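Local coordinates for protein enterochelin esterase (Salmonella enterica subsp. enterica serovar Typhimurium, PDB 3MGA) that probably hydrolyses the ester bonds of iron-loaded enterobactin, a step by which the bacterium would release iron from its captured siderophore, at residues Pro22-Glu27 with Glu153-Pro158; Thr274-Asp279 with Pro303-Cys308. All coordinates share one frame; numbering follows the deposited sequence.

Contact 1: residues Pro22-Glu27 with Glu153-Pro158; sequences PEWIRE and EMPDAP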
loop_
_atom_site.group_PDB
_atom_site.type_symbol
_atom_site.label_atom_id
_atom_site.label_comp_id
_atom_site.label_asym_id
_atom_site.label_seq_id
_atom_site.Cartn_x
_atom_site.Cartn_y
_atom_site.Cartn_z
ATOM N N PRO A 22 7.764 -13.830 14.788
ATOM C CA PRO A 22 8.986 -14.153 14.059
ATOM C C PRO A 22 10.256 -13.692 14.779
ATOM O O PRO A 22 10.261 -12.644 15.433
ATOM C CB PRO A 22 8.816 -13.387 12.746
ATOM C CG PRO A 22 7.349 -13.271 12.574
ATOM C CD PRO A 22 6.806 -13.090 13.951
ATOM N N GLU A 23 11.316 -14.485 14.655
ATOM C CA GLU A 23 12.611 -14.177 15.264
ATOM C C GLU A 23 13.645 -13.955 14.170
ATOM O O GLU A 23 13.570 -14.560 13.108
ATOM C CB GLU A 23 13.048 -15.317 16.177
ATOM C CG GLU A 23 12.156 -15.514 17.391
ATOM C CD GLU A 23 12.526 -16.751 18.186
ATOM O OE1 GLU A 23 12.866 -17.775 17.557
ATOM O OE2 GLU A 23 12.453 -16.709 19.435
ATOM N N TRP A 24 14.618 -13.094 14.437
ATOM C CA TRP A 24 15.644 -12.786 13.454
ATOM C C TRP A 24 17.067 -12.811 14.022
ATOM O O TRP A 24 17.280 -12.567 15.205
ATOM C CB TRP A 24 15.358 -11.419 12.819
ATOM C CG TRP A 24 15.295 -10.273 13.804
ATOM C CD1 TRP A 24 16.342 -9.527 14.264
ATOM C CD2 TRP A 24 14.121 -9.733 14.420
ATOM N NE1 TRP A 24 15.897 -8.567 15.136
ATOM C CE2 TRP A 24 14.537 -8.671 15.253
ATOM C CE3 TRP A 24 12.761 -10.050 14.359
ATOM C CZ2 TRP A 24 13.637 -7.921 16.020
ATOM C CZ3 TRP A 24 11.864 -9.299 15.120
ATOM C CH2 TRP A 24 12.307 -8.247 15.935
ATOM N N ILE A 25 18.024 -13.119 13.149
ATOM C CA ILE A 25 19.444 -13.148 13.494
ATOM C C ILE A 25 20.221 -12.398 12.419
ATOM O O ILE A 25 20.121 -12.712 11.235
ATOM C CB ILE A 25 19.996 -14.579 13.600
ATOM C CG1 ILE A 25 19.318 -15.330 14.745
ATOM C CG2 ILE A 25 21.505 -14.552 13.820
ATOM C CD1 ILE A 25 19.513 -14.692 16.094
ATOM N N ARG A 26 20.993 -11.410 12.852
ATOM C CA ARG A 26 21.794 -10.583 11.969
ATOM C C ARG A 26 22.978 -11.437 11.543
ATOM O O ARG A 26 23.689 -11.972 12.392
ATOM C CB ARG A 26 22.260 -9.355 12.759
ATOM C CG ARG A 26 22.718 -8.107 12.004
ATOM C CD ARG A 26 23.878 -8.281 11.068
ATOM N NE ARG A 26 24.585 -7.005 10.877
ATOM C CZ ARG A 26 24.172 -5.995 10.104
ATOM N NH1 ARG A 26 23.020 -6.061 9.431
ATOM N NH2 ARG A 26 24.914 -4.893 10.016
ATOM N N GLU A 27 23.179 -11.588 10.237
ATOM C CA GLU A 27 24.293 -12.392 9.715
ATOM C C GLU A 27 25.487 -11.550 9.256
ATOM O O GLU A 27 25.435 -10.319 9.243
ATOM C CB GLU A 27 23.800 -13.308 8.591
ATOM C CG GLU A 27 22.923 -14.441 9.098
ATOM C CD GLU A 27 22.375 -15.313 7.992
ATOM O OE1 GLU A 27 22.121 -14.780 6.890
ATOM O OE2 GLU A 27 22.170 -16.527 8.237
ATOM N N GLU A 153 8.925 -6.228 10.687
ATOM C CA GLU A 153 9.860 -5.172 10.331
ATOM C C GLU A 153 11.271 -5.503 10.793
ATOM O O GLU A 153 11.474 -5.868 11.939
ATOM C CB GLU A 153 9.454 -3.861 10.997
ATOM C CG GLU A 153 8.027 -3.424 10.755
ATOM C CD GLU A 153 7.769 -2.009 11.266
ATOM O OE1 GLU A 153 6.675 -1.474 11.010
ATOM O OE2 GLU A 153 8.672 -1.428 11.901
HETATM N N MSE A 154 12.243 -5.376 9.900
HETATM C CA MSE A 154 13.633 -5.616 10.272
HETATM C C MSE A 154 14.113 -4.356 10.999
HETATM O O MSE A 154 13.518 -3.293 10.838
HETATM C CB MSE A 154 14.491 -5.950 9.061
HETATM C CG MSE A 154 14.233 -7.331 8.455
HETATM SE SE MSE A 154 14.458 -8.845 9.694
HETATM C CE MSE A 154 12.688 -9.002 10.485
ATOM N N PRO A 155 15.186 -4.474 11.799
ATOM C CA PRO A 155 15.671 -3.370 12.626
ATOM C C PRO A 155 16.005 -2.061 11.930
ATOM O O PRO A 155 15.960 -1.022 12.561
ATOM C CB PRO A 155 16.934 -3.956 13.273
ATOM C CG PRO A 155 16.716 -5.424 13.246
ATOM C CD PRO A 155 16.028 -5.672 11.960
ATOM N N ASP A 156 16.336 -2.106 10.648
ATOM C CA ASP A 156 16.702 -0.898 9.930
ATOM C C ASP A 156 15.626 -0.397 8.970
ATOM O O ASP A 156 15.911 0.407 8.081
ATOM C CB ASP A 156 18.039 -1.110 9.223
ATOM C CG ASP A 156 19.194 -1.280 10.204
ATOM O OD1 ASP A 156 19.219 -0.563 11.228
ATOM O OD2 ASP A 156 20.093 -2.106 9.934
ATOM N N ALA A 157 14.390 -0.863 9.159
ATOM C CA ALA A 157 13.272 -0.398 8.354
ATOM C C ALA A 157 13.161 1.088 8.661
ATOM O O ALA A 157 13.192 1.472 9.828
ATOM C CB ALA A 157 11.993 -1.121 8.740
ATOM N N PRO A 158 13.032 1.934 7.633
ATOM C CA PRO A 158 12.989 3.383 7.909
ATOM C C PRO A 158 11.786 3.804 8.746
ATOM O O PRO A 158 10.743 3.156 8.705
ATOM C CB PRO A 158 12.916 4.000 6.508
ATOM C CG PRO A 158 12.203 2.957 5.701
ATOM C CD PRO A 158 12.713 1.634 6.227
#

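Contact 2: residues Thr274-Asp279 with Pro303-Cys308; sequences TPFSDD and PTRFGC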
loop_
_atom_site.group_PDB
_atom_site.type_symbol
_atom_site.label_atom_id
_atom_site.label_comp_id
_atom_site.label_asym_id
_atom_site.label_seq_id
_atom_site.Cartn_x
_atom_site.Cartn_y
_atom_site.Cartn_z
ATOM N N THR A 274 -16.047 23.160 4.600
ATOM C CA THR A 274 -14.786 23.722 5.117
ATOM C C THR A 274 -13.936 24.290 3.977
ATOM O O THR A 274 -13.739 23.626 2.956
ATOM C CB THR A 274 -13.932 22.697 5.893
ATOM O OG1 THR A 274 -13.638 21.567 5.058
ATOM C CG2 THR A 274 -14.650 22.239 7.159
ATOM N N PRO A 275 -13.422 25.515 4.151
ATOM C CA PRO A 275 -12.606 26.133 3.105
ATOM C C PRO A 275 -11.242 25.476 2.871
ATOM O O PRO A 275 -10.689 24.857 3.768
ATOM C CB PRO A 275 -12.392 27.573 3.616
ATOM C CG PRO A 275 -13.325 27.766 4.765
ATOM C CD PRO A 275 -13.617 26.407 5.310
ATOM N N PHE A 276 -10.736 25.607 1.646
ATOM C CA PHE A 276 -9.405 25.108 1.267
ATOM C C PHE A 276 -8.872 25.901 0.062
ATOM O O PHE A 276 -9.642 26.501 -0.692
ATOM C CB PHE A 276 -9.386 23.596 1.006
ATOM C CG PHE A 276 -10.301 23.148 -0.094
ATOM C CD1 PHE A 276 -9.905 23.235 -1.428
ATOM C CD2 PHE A 276 -11.544 22.597 0.201
ATOM C CE1 PHE A 276 -10.741 22.814 -2.447
ATOM C CE2 PHE A 276 -12.389 22.166 -0.813
ATOM C CZ PHE A 276 -11.987 22.276 -2.142
ATOM N N SER A 277 -7.552 25.893 -0.102
ATOM C CA SER A 277 -6.879 26.638 -1.175
ATOM C C SER A 277 -7.170 26.184 -2.607
ATOM O O SER A 277 -7.292 24.980 -2.895
ATOM C CB SER A 277 -5.362 26.592 -0.967
ATOM O OG SER A 277 -4.682 27.262 -2.017
ATOM N N ASP A 278 -7.244 27.174 -3.501
ATOM C CA ASP A 278 -7.473 26.935 -4.925
ATOM C C ASP A 278 -6.147 26.877 -5.676
ATOM O O ASP A 278 -6.123 26.726 -6.893
ATOM C CB ASP A 278 -8.395 28.004 -5.517
ATOM C CG ASP A 278 -9.843 27.824 -5.089
ATOM O OD1 ASP A 278 -10.225 26.673 -4.769
ATOM O OD2 ASP A 278 -10.602 28.819 -5.090
ATOM N N ASP A 279 -5.049 26.983 -4.933
ATOM C CA ASP A 279 -3.713 26.928 -5.500
ATOM C C ASP A 279 -3.349 25.488 -5.842
ATOM O O ASP A 279 -3.130 24.676 -4.952
ATOM C CB ASP A 279 -2.699 27.498 -4.499
ATOM C CG ASP A 279 -1.258 27.405 -4.993
ATOM O OD1 ASP A 279 -1.038 27.079 -6.185
ATOM O OD2 ASP A 279 -0.342 27.656 -4.173
ATOM N N PRO A 303 -3.640 19.907 -14.310
ATOM C CA PRO A 303 -2.581 20.465 -13.463
ATOM C C PRO A 303 -2.962 21.797 -12.828
ATOM O O PRO A 303 -2.322 22.229 -11.874
ATOM C CB PRO A 303 -1.406 20.632 -14.432
ATOM C CG PRO A 303 -2.037 20.793 -15.776
ATOM C CD PRO A 303 -3.328 20.025 -15.748
ATOM N N THR A 304 -4.003 22.429 -13.360
ATOM C CA THR A 304 -4.498 23.701 -12.847
ATOM C C THR A 304 -5.277 23.502 -11.546
ATOM O O THR A 304 -5.558 24.464 -10.834
ATOM C CB THR A 304 -5.414 24.401 -13.891
ATOM O OG1 THR A 304 -5.877 25.657 -13.373
ATOM C CG2 THR A 304 -6.614 23.521 -14.240
ATOM N N ARG A 305 -5.641 22.253 -11.259
ATOM C CA ARG A 305 -6.371 21.904 -10.045
ATOM C C ARG A 305 -5.564 20.954 -9.154
ATOM O O ARG A 305 -5.609 21.075 -7.925
ATOM C CB ARG A 305 -7.711 21.279 -10.421
ATOM C CG ARG A 305 -8.586 20.779 -9.265
ATOM C CD ARG A 305 -9.037 21.855 -8.269
ATOM N NE ARG A 305 -8.003 22.231 -7.303
ATOM C CZ ARG A 305 -8.196 23.060 -6.274
ATOM N NH1 ARG A 305 -9.388 23.607 -6.053
ATOM N NH2 ARG A 305 -7.191 23.338 -5.456
ATOM N N PHE A 306 -4.832 20.021 -9.761
ATOM C CA PHE A 306 -4.038 19.056 -8.997
ATOM C C PHE A 306 -2.566 19.175 -9.385
ATOM O O PHE A 306 -2.114 18.561 -10.353
ATOM C CB PHE A 306 -4.543 17.626 -9.243
ATOM C CG PHE A 306 -6.037 17.474 -9.107
ATOM C CD1 PHE A 306 -6.651 17.572 -7.869
ATOM C CD2 PHE A 306 -6.824 17.211 -10.221
ATOM C CE1 PHE A 306 -8.024 17.428 -7.737
ATOM C CE2 PHE A 306 -8.203 17.058 -10.098
ATOM C CZ PHE A 306 -8.800 17.165 -8.849
ATOM N N GLY A 307 -1.818 19.963 -8.619
ATOM C CA GLY A 307 -0.406 20.193 -8.899
ATOM C C GLY A 307 0.561 19.248 -8.222
ATOM O O GLY A 307 1.729 19.186 -8.602
ATOM N N CYS A 308 0.085 18.509 -7.224
ATOM C CA CYS A 308 0.936 17.581 -6.487
ATOM C C CYS A 308 0.423 16.150 -6.615
ATOM O O CYS A 308 -0.731 15.862 -6.316
ATOM C CB CYS A 308 0.997 17.992 -5.011
ATOM S SG CYS A 308 1.510 19.723 -4.747
HETATM O O HOH W 1 -6.816 25.012 -8.715
#

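Contact 1: residues Pro22-Glu27 with Glu153-Pro158
At a margin of the N-terminal domain, the edge strand 23-26 of one antiparallel sheet meets the loop leaving strand 148-153 of the other, and Trp24 lays its indole against Met154 and Pro155. The broad indole suits the place because it spans both: CE3 on its benzo side meets the methyl carbon CE of Met154 at 4.0 Å, and NE1 on its pyrrole side meets CG of Pro155 at 3.8 Å. Met154 is a selenomethionine, its selenium standing where the natural sulfur would lie, 5.0 Å from the centroid of the indole five-membered ring and 34° off the ring normal, an oblique Met-aromatic contact. The first two torsions, with chi2 at -57°, bring SE to 4.1 Å from CB of Trp24; chi3 (88°) then sets CE beside CE3. Pro155 is a stiffer partner, its CD lying over one indole face, offset toward the rim. Proline also suits the second position of the type I turn from Met154 to Ala157, because its ring holds phi near the value required there. Outside the pair, Met154 also touches Val34 and Pro155 touches Tyr32, both of strand 32-39. Trp24 and Pro155 are largely exposed. Between the two segments the contact is thus apolar, resting on dispersion and on the polarisable, flexible thioether of methionine, forces that depend little on exact angles.

Contact 2: residues Thr274-Asp279 with Pro303-Cys308
The two loops approach most closely at Asp278 and Arg305, whose CA atoms are 7.3 Å apart, and neither segment has regular helix or strand structure where they meet. Arg305 spans the gap. Its chain starts away from the other loop and turns back through bends at chi2 (62°) and chi3 (-79°), bringing the guanidinium to the backbone of Ser277. There NH2 donates to Ser277 O at 3.0 Å, nearly straight at 167°, with the oxygen in the guanidinium plane and the nitrogen on a carbonyl lone pair. Thr283 OG1 is a second partner of NH2. These loops follow helices 256-273 and 290-301 and lead into the parallel neighbours 284-288 and 308-312 of the central sheet, successive helix-to-strand connections of an alpha/beta-hydrolase fold. Arginine suits the place because one planar group can serve several acceptors: NH1 forms a salt bridge with Asp278 OD1 at 3.4 Å, whose hydrogen bond is weak, the carboxylate turned well out of the guanidinium plane. The same NH1 sits at the ring edge of Phe276, 3.9 Å from CE1. Further back, the aliphatic CG of Arg305 lies over the centre of the Phe306 ring. Ser277 OG accepts from Asp279 N at 3.0 Å, an ST turn in the same residue whose carbonyl O receives Arg305 NH2. A water over one guanidinium face donates to both Asp278 O and Thr304 O.

In the fold
From the N terminus, the chain forms strand 23-26 early, then builds the rest of the two antiparallel sheets before contact 1 closes a long loop, with 125 residues between its segments, bringing the edge of one sheet to the end of strand 148-153 in the other. The chain then enters the eight-stranded mixed sheet of the esterase domain. Contact 2 closes a much shorter loop of 23 intervening residues, including Gly287, Ser289 and Gly291 of a GxSxG sequence, probably the nucleophile elbow. It joins the connections after helices 256-273 and 290-301, at the entries of neighbouring parallel strands 284-288 and 308-312. The contacts follow in series, their centres 41 Å apart on opposite sides of the chain's centre.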